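Local coordinates for amyloid-like protein 1 (Homo sapiens, PDB 3PMR) that probably acts in cell adhesion, with a heparin-binding E2 domain that pairs with a second copy to form a dimer, at residues E28-A33 against Q90-T95; E39-Q44 against E83-E88; L148-H153 against Q163-Q168. One frame throughout, in Å; residues are numbered along the deposited sequence.

Contact 1 of 3, residues E28-A33 against Q90-T95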
loop_
_atom_site.group_PDB
_atom_site.type_symbol
_atom_site.label_atom_id
_atom_site.label_comp_id
_atom_site.label_asym_id
_atom_site.label_seq_id
_atom_site.Cartn_x
_atom_site.Cartn_y
_atom_site.Cartn_z
ATOM N N GLU B 28 -2.448 13.100 0.031
ATOM C CA GLU B 28 -1.023 13.389 0.021
ATOM C C GLU B 28 -0.503 13.578 1.454
ATOM O O GLU B 28 0.593 13.115 1.777
ATOM C CB GLU B 28 -0.732 14.635 -0.819
ATOM N N GLY B 29 -1.295 14.217 2.319
ATOM C CA GLY B 29 -0.886 14.398 3.707
ATOM C C GLY B 29 -0.608 13.045 4.350
ATOM O O GLY B 29 0.384 12.863 5.057
ATOM N N PHE B 30 -1.481 12.080 4.082
ATOM C CA PHE B 30 -1.351 10.719 4.603
ATOM C C PHE B 30 -0.069 10.037 4.110
ATOM O O PHE B 30 0.688 9.468 4.897
ATOM C CB PHE B 30 -2.566 9.890 4.174
ATOM C CG PHE B 30 -2.460 8.420 4.493
ATOM C CD1 PHE B 30 -2.412 7.979 5.807
ATOM C CD2 PHE B 30 -2.419 7.479 3.472
ATOM C CE1 PHE B 30 -2.344 6.622 6.106
ATOM C CE2 PHE B 30 -2.351 6.110 3.762
ATOM C CZ PHE B 30 -2.307 5.688 5.083
ATOM N N LEU B 31 0.163 10.082 2.803
ATOM C CA LEU B 31 1.354 9.468 2.224
ATOM C C LEU B 31 2.608 10.085 2.815
ATOM O O LEU B 31 3.544 9.390 3.189
ATOM C CB LEU B 31 1.360 9.659 0.710
ATOM C CG LEU B 31 0.483 8.696 -0.082
ATOM C CD1 LEU B 31 0.234 9.271 -1.460
ATOM C CD2 LEU B 31 1.160 7.342 -0.178
ATOM N N ARG B 32 2.618 11.394 2.893
ATOM C CA ARG B 32 3.707 12.146 3.441
ATOM C C ARG B 32 4.021 11.730 4.865
ATOM O O ARG B 32 5.150 11.503 5.198
ATOM C CB ARG B 32 3.406 13.627 3.384
ATOM C CG ARG B 32 4.578 14.482 3.403
ATOM N N ALA B 33 2.990 11.616 5.672
ATOM C CA ALA B 33 3.158 11.204 7.050
ATOM C C ALA B 33 3.705 9.773 7.098
ATOM O O ALA B 33 4.605 9.452 7.882
ATOM C CB ALA B 33 1.822 11.276 7.772
ATOM N N GLN B 90 -0.972 1.634 12.985
ATOM C CA GLN B 90 -2.366 1.381 13.294
ATOM C C GLN B 90 -3.084 2.705 13.522
ATOM O O GLN B 90 -4.223 2.889 13.099
ATOM C CB GLN B 90 -2.452 0.505 14.537
ATOM C CG GLN B 90 -3.757 -0.220 14.711
ATOM C CD GLN B 90 -3.694 -1.233 15.837
ATOM O OE1 GLN B 90 -2.817 -2.103 15.855
ATOM N NE2 GLN B 90 -4.625 -1.130 16.782
ATOM N N ARG B 91 -2.397 3.631 14.182
ATOM C CA ARG B 91 -2.959 4.934 14.460
ATOM C C ARG B 91 -3.076 5.759 13.173
ATOM O O ARG B 91 -4.063 6.466 12.965
ATOM C CB ARG B 91 -2.087 5.669 15.475
ATOM C CG ARG B 91 -2.703 6.950 15.982
ATOM C CD ARG B 91 -1.678 7.813 16.671
ATOM N NE ARG B 91 -2.225 9.123 17.006
ATOM C CZ ARG B 91 -1.483 10.172 17.345
ATOM N NH1 ARG B 91 -0.160 10.061 17.395
ATOM N NH2 ARG B 91 -2.061 11.334 17.624
ATOM N N LEU B 92 -2.068 5.663 12.314
ATOM C CA LEU B 92 -2.064 6.394 11.056
ATOM C C LEU B 92 -3.179 5.889 10.130
ATOM O O LEU B 92 -3.883 6.676 9.492
ATOM C CB LEU B 92 -0.711 6.232 10.354
ATOM C CG LEU B 92 -0.486 7.064 9.093
ATOM C CD1 LEU B 92 -0.321 8.531 9.466
ATOM C CD2 LEU B 92 0.760 6.564 8.389
ATOM N N VAL B 93 -3.329 4.575 10.067
ATOM C CA VAL B 93 -4.345 3.956 9.228
ATOM C C VAL B 93 -5.762 4.318 9.694
ATOM O O VAL B 93 -6.626 4.631 8.880
ATOM C CB VAL B 93 -4.173 2.415 9.225
ATOM C CG1 VAL B 93 -5.418 1.735 8.694
ATOM C CG2 VAL B 93 -2.967 2.040 8.371
ATOM N N GLU B 94 -5.992 4.284 11.002
ATOM C CA GLU B 94 -7.307 4.613 11.535
ATOM C C GLU B 94 -7.677 6.069 11.273
ATOM O O GLU B 94 -8.805 6.374 10.885
ATOM C CB GLU B 94 -7.366 4.333 13.036
ATOM C CG GLU B 94 -8.753 4.545 13.633
ATOM N N THR B 95 -6.725 6.968 11.494
ATOM C CA THR B 95 -6.960 8.384 11.269
ATOM C C THR B 95 -7.355 8.639 9.815
ATOM O O THR B 95 -8.301 9.381 9.535
ATOM C CB THR B 95 -5.706 9.200 11.604
ATOM O OG1 THR B 95 -5.430 9.080 13.001
ATOM C CG2 THR B 95 -5.898 10.660 11.255
#

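Contact 2 of 3, residues E39-Q44 against E83-E88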
loop_
_atom_site.group_PDB
_atom_site.type_symbol
_atom_site.label_atom_id
_atom_site.label_comp_id
_atom_site.label_asym_id
_atom_site.label_seq_id
_atom_site.Cartn_x
_atom_site.Cartn_y
_atom_site.Cartn_z
ATOM N N GLU B 39 10.877 6.442 7.245
ATOM C CA GLU B 39 12.260 6.912 7.308
ATOM C C GLU B 39 12.775 7.024 8.735
ATOM O O GLU B 39 13.909 6.642 9.036
ATOM C CB GLU B 39 12.371 8.281 6.626
ATOM C CG GLU B 39 12.192 8.244 5.118
ATOM C CD GLU B 39 12.086 9.630 4.503
ATOM O OE1 GLU B 39 12.198 9.741 3.262
ATOM O OE2 GLU B 39 11.882 10.606 5.260
ATOM N N ARG B 40 11.939 7.561 9.612
ATOM C CA ARG B 40 12.313 7.728 11.010
ATOM C C ARG B 40 12.600 6.367 11.649
ATOM O O ARG B 40 13.595 6.182 12.346
ATOM C CB ARG B 40 11.177 8.435 11.756
ATOM C CG ARG B 40 11.456 8.721 13.226
ATOM C CD ARG B 40 10.250 9.388 13.881
ATOM N NE ARG B 40 9.942 10.676 13.266
ATOM C CZ ARG B 40 8.857 11.396 13.548
ATOM N NH1 ARG B 40 7.972 10.950 14.436
ATOM N NH2 ARG B 40 8.654 12.562 12.941
ATOM N N ARG B 41 11.724 5.404 11.392
ATOM C CA ARG B 41 11.886 4.080 11.961
ATOM C C ARG B 41 13.063 3.319 11.350
ATOM O O ARG B 41 13.749 2.569 12.046
ATOM C CB ARG B 41 10.581 3.293 11.813
ATOM C CG ARG B 41 9.404 3.937 12.563
ATOM C CD ARG B 41 9.735 4.163 14.045
ATOM N NE ARG B 41 8.565 4.598 14.805
ATOM C CZ ARG B 41 8.467 4.533 16.130
ATOM N NH1 ARG B 41 9.473 4.049 16.850
ATOM N NH2 ARG B 41 7.355 4.934 16.733
ATOM N N MET B 42 13.294 3.507 10.057
ATOM C CA MET B 42 14.422 2.857 9.399
ATOM C C MET B 42 15.733 3.295 10.072
ATOM O O MET B 42 16.605 2.468 10.315
ATOM C CB MET B 42 14.429 3.196 7.900
ATOM C CG MET B 42 13.423 2.369 7.097
ATOM S SD MET B 42 13.222 2.959 5.408
ATOM C CE MET B 42 14.905 2.732 4.791
ATOM N N ARG B 43 15.861 4.584 10.390
ATOM C CA ARG B 43 17.065 5.097 11.066
ATOM C C ARG B 43 17.238 4.527 12.474
ATOM O O ARG B 43 18.361 4.265 12.912
ATOM C CB ARG B 43 17.034 6.619 11.194
ATOM C CG ARG B 43 17.094 7.382 9.899
ATOM C CD ARG B 43 17.471 8.828 10.171
ATOM N NE ARG B 43 17.000 9.713 9.112
ATOM C CZ ARG B 43 15.741 10.126 8.993
ATOM N NH1 ARG B 43 14.826 9.738 9.874
ATOM N NH2 ARG B 43 15.395 10.920 7.990
ATOM N N GLN B 44 16.134 4.371 13.195
ATOM C CA GLN B 44 16.193 3.824 14.551
ATOM C C GLN B 44 16.616 2.361 14.508
ATOM O O GLN B 44 17.425 1.921 15.306
ATOM C CB GLN B 44 14.831 3.934 15.242
ATOM C CG GLN B 44 14.428 5.351 15.589
ATOM C CD GLN B 44 12.980 5.450 16.063
ATOM O OE1 GLN B 44 12.317 4.441 16.313
ATOM N NE2 GLN B 44 12.491 6.675 16.191
ATOM N N GLU B 83 6.848 -2.972 18.478
ATOM C CA GLU B 83 5.545 -2.618 19.045
ATOM C C GLU B 83 5.178 -1.172 18.761
ATOM O O GLU B 83 4.022 -0.858 18.470
ATOM C CB GLU B 83 5.531 -2.887 20.555
ATOM C CG GLU B 83 5.549 -4.370 20.897
ATOM C CD GLU B 83 5.786 -4.641 22.374
ATOM O OE1 GLU B 83 5.938 -3.668 23.150
ATOM O OE2 GLU B 83 5.822 -5.829 22.759
ATOM N N GLN B 84 6.171 -0.293 18.832
ATOM C CA GLN B 84 5.953 1.117 18.556
ATOM C C GLN B 84 5.673 1.361 17.078
ATOM O O GLN B 84 4.855 2.211 16.739
ATOM C CB GLN B 84 7.171 1.938 18.974
ATOM C CG GLN B 84 7.357 2.035 20.475
ATOM C CD GLN B 84 8.521 2.923 20.848
ATOM O OE1 GLN B 84 9.084 3.617 19.996
ATOM N NE2 GLN B 84 8.885 2.921 22.127
ATOM N N VAL B 85 6.365 0.636 16.201
ATOM C CA VAL B 85 6.173 0.797 14.752
ATOM C C VAL B 85 4.743 0.382 14.384
ATOM O O VAL B 85 4.031 1.080 13.667
ATOM C CB VAL B 85 7.173 -0.081 13.943
ATOM C CG1 VAL B 85 6.841 -0.008 12.450
ATOM C CG2 VAL B 85 8.617 0.388 14.196
ATOM N N SER B 86 4.356 -0.779 14.884
ATOM C CA SER B 86 3.041 -1.363 14.661
ATOM C C SER B 86 1.911 -0.478 15.238
ATOM O O SER B 86 0.918 -0.221 14.575
ATOM C CB SER B 86 3.038 -2.749 15.311
ATOM O OG SER B 86 1.776 -3.365 15.228
ATOM N N GLY B 87 2.080 -0.018 16.475
ATOM C CA GLY B 87 1.068 0.814 17.109
ATOM C C GLY B 87 0.873 2.121 16.370
ATOM O O GLY B 87 -0.241 2.644 16.264
ATOM N N GLU B 88 1.983 2.638 15.861
ATOM C CA GLU B 88 2.022 3.876 15.102
ATOM C C GLU B 88 1.311 3.738 13.745
ATOM O O GLU B 88 0.543 4.615 13.346
ATOM C CB GLU B 88 3.485 4.264 14.910
ATOM C CG GLU B 88 3.775 5.542 14.170
ATOM C CD GLU B 88 5.275 5.848 14.187
ATOM O OE1 GLU B 88 6.068 4.998 13.717
ATOM O OE2 GLU B 88 5.661 6.931 14.682
HETATM O O HOH W 1 7.752 8.313 15.555
#

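Contact 3 of 3, residues L148-H153 against Q163-Q168. With PO4 (phosphate ion), chain D; PO4 (phosphate ion), chain F.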
loop_
_atom_site.group_PDB
_atom_site.type_symbol
_atom_site.label_atom_id
_atom_site.label_comp_id
_atom_site.label_asym_id
_atom_site.label_seq_id
_atom_site.Cartn_x
_atom_site.Cartn_y
_atom_site.Cartn_z
ATOM N N LEU B 148 -16.681 -1.818 -1.596
ATOM C CA LEU B 148 -16.141 -2.933 -2.368
ATOM C C LEU B 148 -14.620 -3.027 -2.259
ATOM O O LEU B 148 -14.073 -4.117 -2.071
ATOM C CB LEU B 148 -16.540 -2.794 -3.846
ATOM C CG LEU B 148 -18.031 -2.880 -4.212
ATOM C CD1 LEU B 148 -18.267 -2.274 -5.577
ATOM C CD2 LEU B 148 -18.491 -4.333 -4.190
ATOM N N ARG B 149 -13.940 -1.887 -2.387
ATOM C CA ARG B 149 -12.476 -1.851 -2.300
ATOM C C ARG B 149 -11.978 -2.312 -0.931
ATOM O O ARG B 149 -10.983 -3.033 -0.829
ATOM C CB ARG B 149 -11.942 -0.436 -2.581
ATOM C CG ARG B 149 -10.416 -0.358 -2.605
ATOM C CD ARG B 149 -9.904 1.030 -2.995
ATOM N NE ARG B 149 -10.523 1.506 -4.227
ATOM C CZ ARG B 149 -11.464 2.446 -4.283
ATOM N NH1 ARG B 149 -11.906 3.030 -3.174
ATOM N NH2 ARG B 149 -11.974 2.797 -5.455
ATOM N N HIS B 150 -12.667 -1.887 0.121
ATOM C CA HIS B 150 -12.274 -2.262 1.468
ATOM C C HIS B 150 -12.326 -3.779 1.649
ATOM O O HIS B 150 -11.409 -4.388 2.199
ATOM C CB HIS B 150 -13.187 -1.614 2.495
ATOM C CG HIS B 150 -12.806 -1.938 3.899
ATOM N ND1 HIS B 150 -13.716 -2.362 4.843
ATOM C CD2 HIS B 150 -11.600 -1.939 4.512
ATOM C CE1 HIS B 150 -13.087 -2.614 5.976
ATOM N NE2 HIS B 150 -11.802 -2.367 5.802
ATOM N N TYR B 151 -13.427 -4.368 1.201
ATOM C CA TYR B 151 -13.636 -5.807 1.276
ATOM C C TYR B 151 -12.553 -6.520 0.448
ATOM O O TYR B 151 -11.929 -7.482 0.897
ATOM C CB TYR B 151 -15.034 -6.116 0.730
ATOM C CG TYR B 151 -15.403 -7.572 0.685
ATOM C CD1 TYR B 151 -15.219 -8.402 1.794
ATOM C CD2 TYR B 151 -15.954 -8.121 -0.467
ATOM C CE1 TYR B 151 -15.577 -9.747 1.747
ATOM C CE2 TYR B 151 -16.310 -9.451 -0.526
ATOM C CZ TYR B 151 -16.119 -10.259 0.576
ATOM O OH TYR B 151 -16.438 -11.584 0.469
ATOM N N GLN B 152 -12.342 -6.020 -0.758
ATOM C CA GLN B 152 -11.352 -6.564 -1.672
ATOM C C GLN B 152 -9.961 -6.549 -1.035
ATOM O O GLN B 152 -9.201 -7.510 -1.160
ATOM C CB GLN B 152 -11.358 -5.750 -2.972
ATOM C CG GLN B 152 -10.222 -6.083 -3.927
ATOM C CD GLN B 152 -8.950 -5.323 -3.610
ATOM O OE1 GLN B 152 -7.853 -5.755 -3.970
ATOM N NE2 GLN B 152 -9.085 -4.187 -2.936
ATOM N N HIS B 153 -9.641 -5.459 -0.344
ATOM C CA HIS B 153 -8.350 -5.317 0.317
ATOM C C HIS B 153 -8.189 -6.318 1.458
ATOM O O HIS B 153 -7.129 -6.928 1.613
ATOM C CB HIS B 153 -8.184 -3.900 0.871
ATOM C CG HIS B 153 -6.955 -3.729 1.707
ATOM N ND1 HIS B 153 -5.696 -3.602 1.162
ATOM C CD2 HIS B 153 -6.783 -3.743 3.051
ATOM C CE1 HIS B 153 -4.801 -3.548 2.132
ATOM N NE2 HIS B 153 -5.434 -3.631 3.288
ATOM N N GLN B 163 -14.207 -13.152 5.581
ATOM C CA GLN B 163 -15.373 -13.975 5.857
ATOM C C GLN B 163 -16.344 -13.319 6.861
ATOM O O GLN B 163 -17.556 -13.277 6.641
ATOM C CB GLN B 163 -14.874 -15.343 6.351
ATOM C CG GLN B 163 -15.906 -16.218 7.015
ATOM C CD GLN B 163 -15.349 -17.590 7.373
ATOM O OE1 GLN B 163 -14.214 -17.702 7.851
ATOM N NE2 GLN B 163 -16.146 -18.646 7.146
ATOM N N GLN B 164 -15.805 -12.798 7.953
ATOM C CA GLN B 164 -16.598 -12.151 8.987
ATOM C C GLN B 164 -17.289 -10.853 8.561
ATOM O O GLN B 164 -18.265 -10.445 9.186
ATOM C CB GLN B 164 -15.712 -11.838 10.199
ATOM C CG GLN B 164 -15.015 -13.055 10.787
ATOM C CD GLN B 164 -14.064 -12.683 11.917
ATOM O OE1 GLN B 164 -13.316 -11.710 11.810
ATOM N NE2 GLN B 164 -14.081 -13.465 13.003
ATOM N N MET B 165 -16.773 -10.184 7.534
ATOM C CA MET B 165 -17.371 -8.924 7.103
ATOM C C MET B 165 -18.278 -9.067 5.893
ATOM O O MET B 165 -18.949 -8.123 5.505
ATOM C CB MET B 165 -16.277 -7.885 6.804
ATOM C CG MET B 165 -15.441 -8.148 5.552
ATOM S SD MET B 165 -14.027 -7.014 5.443
ATOM C CE MET B 165 -14.850 -5.524 4.812
ATOM N N ARG B 166 -18.300 -10.261 5.316
ATOM C CA ARG B 166 -19.090 -10.559 4.125
ATOM C C ARG B 166 -20.542 -10.047 4.166
ATOM O O ARG B 166 -20.988 -9.340 3.259
ATOM C CB ARG B 166 -19.078 -12.070 3.912
ATOM C CG ARG B 166 -19.200 -12.523 2.487
ATOM C CD ARG B 166 -19.137 -14.039 2.434
ATOM N NE ARG B 166 -17.809 -14.562 2.736
ATOM C CZ ARG B 166 -17.584 -15.774 3.234
ATOM N NH1 ARG B 166 -18.603 -16.586 3.492
ATOM N NH2 ARG B 166 -16.345 -16.185 3.469
ATOM N N PHE B 167 -21.273 -10.402 5.217
ATOM C CA PHE B 167 -22.671 -9.995 5.348
ATOM C C PHE B 167 -22.828 -8.491 5.549
ATOM O O PHE B 167 -23.803 -7.891 5.090
ATOM C CB PHE B 167 -23.334 -10.740 6.513
ATOM C CG PHE B 167 -24.832 -10.632 6.516
ATOM C CD1 PHE B 167 -25.588 -11.375 5.617
ATOM C CD2 PHE B 167 -25.488 -9.776 7.397
ATOM C CE1 PHE B 167 -26.975 -11.261 5.579
ATOM C CE2 PHE B 167 -26.873 -9.656 7.366
ATOM C CZ PHE B 167 -27.618 -10.403 6.457
ATOM N N GLN B 168 -21.864 -7.894 6.242
ATOM C CA GLN B 168 -21.880 -6.465 6.501
ATOM C C GLN B 168 -21.663 -5.681 5.206
ATOM O O GLN B 168 -22.178 -4.578 5.048
ATOM C CB GLN B 168 -20.800 -6.106 7.510
ATOM C CG GLN B 168 -20.618 -4.626 7.667
ATOM C CD GLN B 168 -21.890 -3.934 8.116
HETATM P P PO4 D . -5.676 -2.734 -2.403
HETATM O O1 PO4 D . -5.406 -4.016 -1.701
HETATM O O2 PO4 D . -7.069 -2.287 -2.112
HETATM O O3 PO4 D . -4.716 -1.698 -1.933
HETATM O O4 PO4 D . -5.511 -2.934 -3.865
HETATM P P PO4 F . -12.736 6.225 -6.566
HETATM O O1 PO4 F . -13.387 5.067 -5.902
HETATM O O2 PO4 F . -13.766 7.237 -6.919
HETATM O O3 PO4 F . -11.739 6.831 -5.644
HETATM O O4 PO4 F . -12.048 5.764 -7.803
#

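Contact 1 of 3, residues E28-A33 against Q90-T95
The backbones of the two helices come closest where Phe30 faces Leu92, their CA atoms 7.8 Å apart. Residues 28-33 belong to helix 26-56 and residues 90-95 to helix 64-119, the two arms of the antiparallel coiled-coil hairpin of the E2 domain. The meeting is small and wholly apolar, burying 177 Å² in all. Phe30 and Leu92 carry it: with CG swung opposite its backbone N (chi1 172°), the Phe30 ring leans into the space between the helices and brings CE1 to 3.5 Å from Leu92 CG. Leu92 CG meets the ring obliquely, nearest CE1 and then CD1, and Leu92 CD2 follows at 3.9 Å from Phe30 CE1. The CB of Leu92 is directed toward helix 26-56, and its two methyls divide between partners: CD2 stays by the ring, while CD1 turns to Ala33 CB at 3.9 Å. The Phe30 ring also stacks with His96, one turn further along helix 64-119 from Leu92. A serine in place of Phe30 would probably leave Leu92 CG and CD2 without their aromatic neighbour and His96 without its stacking mate, opening a gap between the helices. Within the second helix, Arg91 O accepts two bonds, and Thr95 OG1 (3.0 Å) and Thr95 N reach that Arg91 oxygen from opposite faces of its carbonyl plane.

Contact 2 of 3, residues E39-Q44 against E83-E88
Arg41 NH1 is gripped by two amide oxygens: Gln84 OE1 across the contact, 3.2 Å from NH1, and Gln44 OE1 of its own helix, 2.9 Å from NH1. Each bond uses an in-plane lone pair of the amide. The one to Gln84 is nearly straight (172°) and lies in the guanidinium plane, whereas Gln44 sits tilted from that plane. On the other edge Arg41 makes a salt bridge with Glu88: NE donates to Glu88 OE1 at 2.8 Å on the syn side of the carboxylate, and NH2 adds a weak bond to OE2. A bend at chi2 (-55°) lays the arginine chain beside Val85, with Arg41 CD 3.9 Å from Val85 CG2, while the Gln84-Val85 peptide covers one face of the guanidinium. A water links Glu88 OE2 to Arg40 NH1, and two arginines so near would probably favour a charged Glu88. The two short helical segments run antiparallel at 174°, their axes 11.4 Å apart. The salt bridge and the Gln84 bond join helix 26-56 to helix 64-119, and the second subunit of the dimer lies against them, its Gln152 packing on both Arg41 and Val85.

Contact 3 of 3, residues L148-H153 against Q163-Q168
Met165 fills the tight part of this contact, its methyl CE 3.4 Å from His150 ND1 and 3.7 Å from Tyr151 CA. CG of the methionine takes the crowded position between backbone N and carbonyl carbon (chi1 70°), which carries the chain obliquely across the Tyr151 side chain: Met165 CG rests 3.8 Å from Tyr151 CD1, and SD comes to the edge of the phenol ring as a Met-aromatic contact. Tyr151 OH lies 3.5 Å from Arg166 CG; Glu82 of the second subunit is hydrogen-bonded to this hydroxyl and forms a salt bridge with Arg166 NE. The open side is that of His150, whose ring is exposed. On the face turned from helix 159-187, Arg149 NH2 bonds O1 of the chain F phosphate at 2.7 Å, and Arg149 NE is salt-bridged to Glu38 of the second subunit. Gln152 NE2 to O2 and His153 ND1 to O1 of the chain D phosphate are each 2.9 Å. Arg145 of the same chain and, separately, Arg89 of the second subunit also hydrogen-bond to the phosphates, which probably come from the crystallisation liquor. The segments run antiparallel at 165°, a helical hairpin of the E2 domain whose basic flank is consistent with a site for heparin sulfates.

How the contacts relate
Contacts 1 and 2 are two levels of one hairpin, helix 26-56 against helix 64-119, with centres 14 Å apart. Because the hairpin is antiparallel, contact 2 lies nearer its turn and falls within the chain span that contact 1 brackets. Contact 3 comes later along the chain, on helices 126-157 and 159-187; its centre is 21 Å from that of contact 1 and 29 Å from that of contact 2, and it touches neither. Helix 64-119 leads into helix 126-157 and so connects the two hairpins. Contacts 2 and 3 both touch the second subunit, so the elongated E2 domain uses both hairpins in forming its dimer.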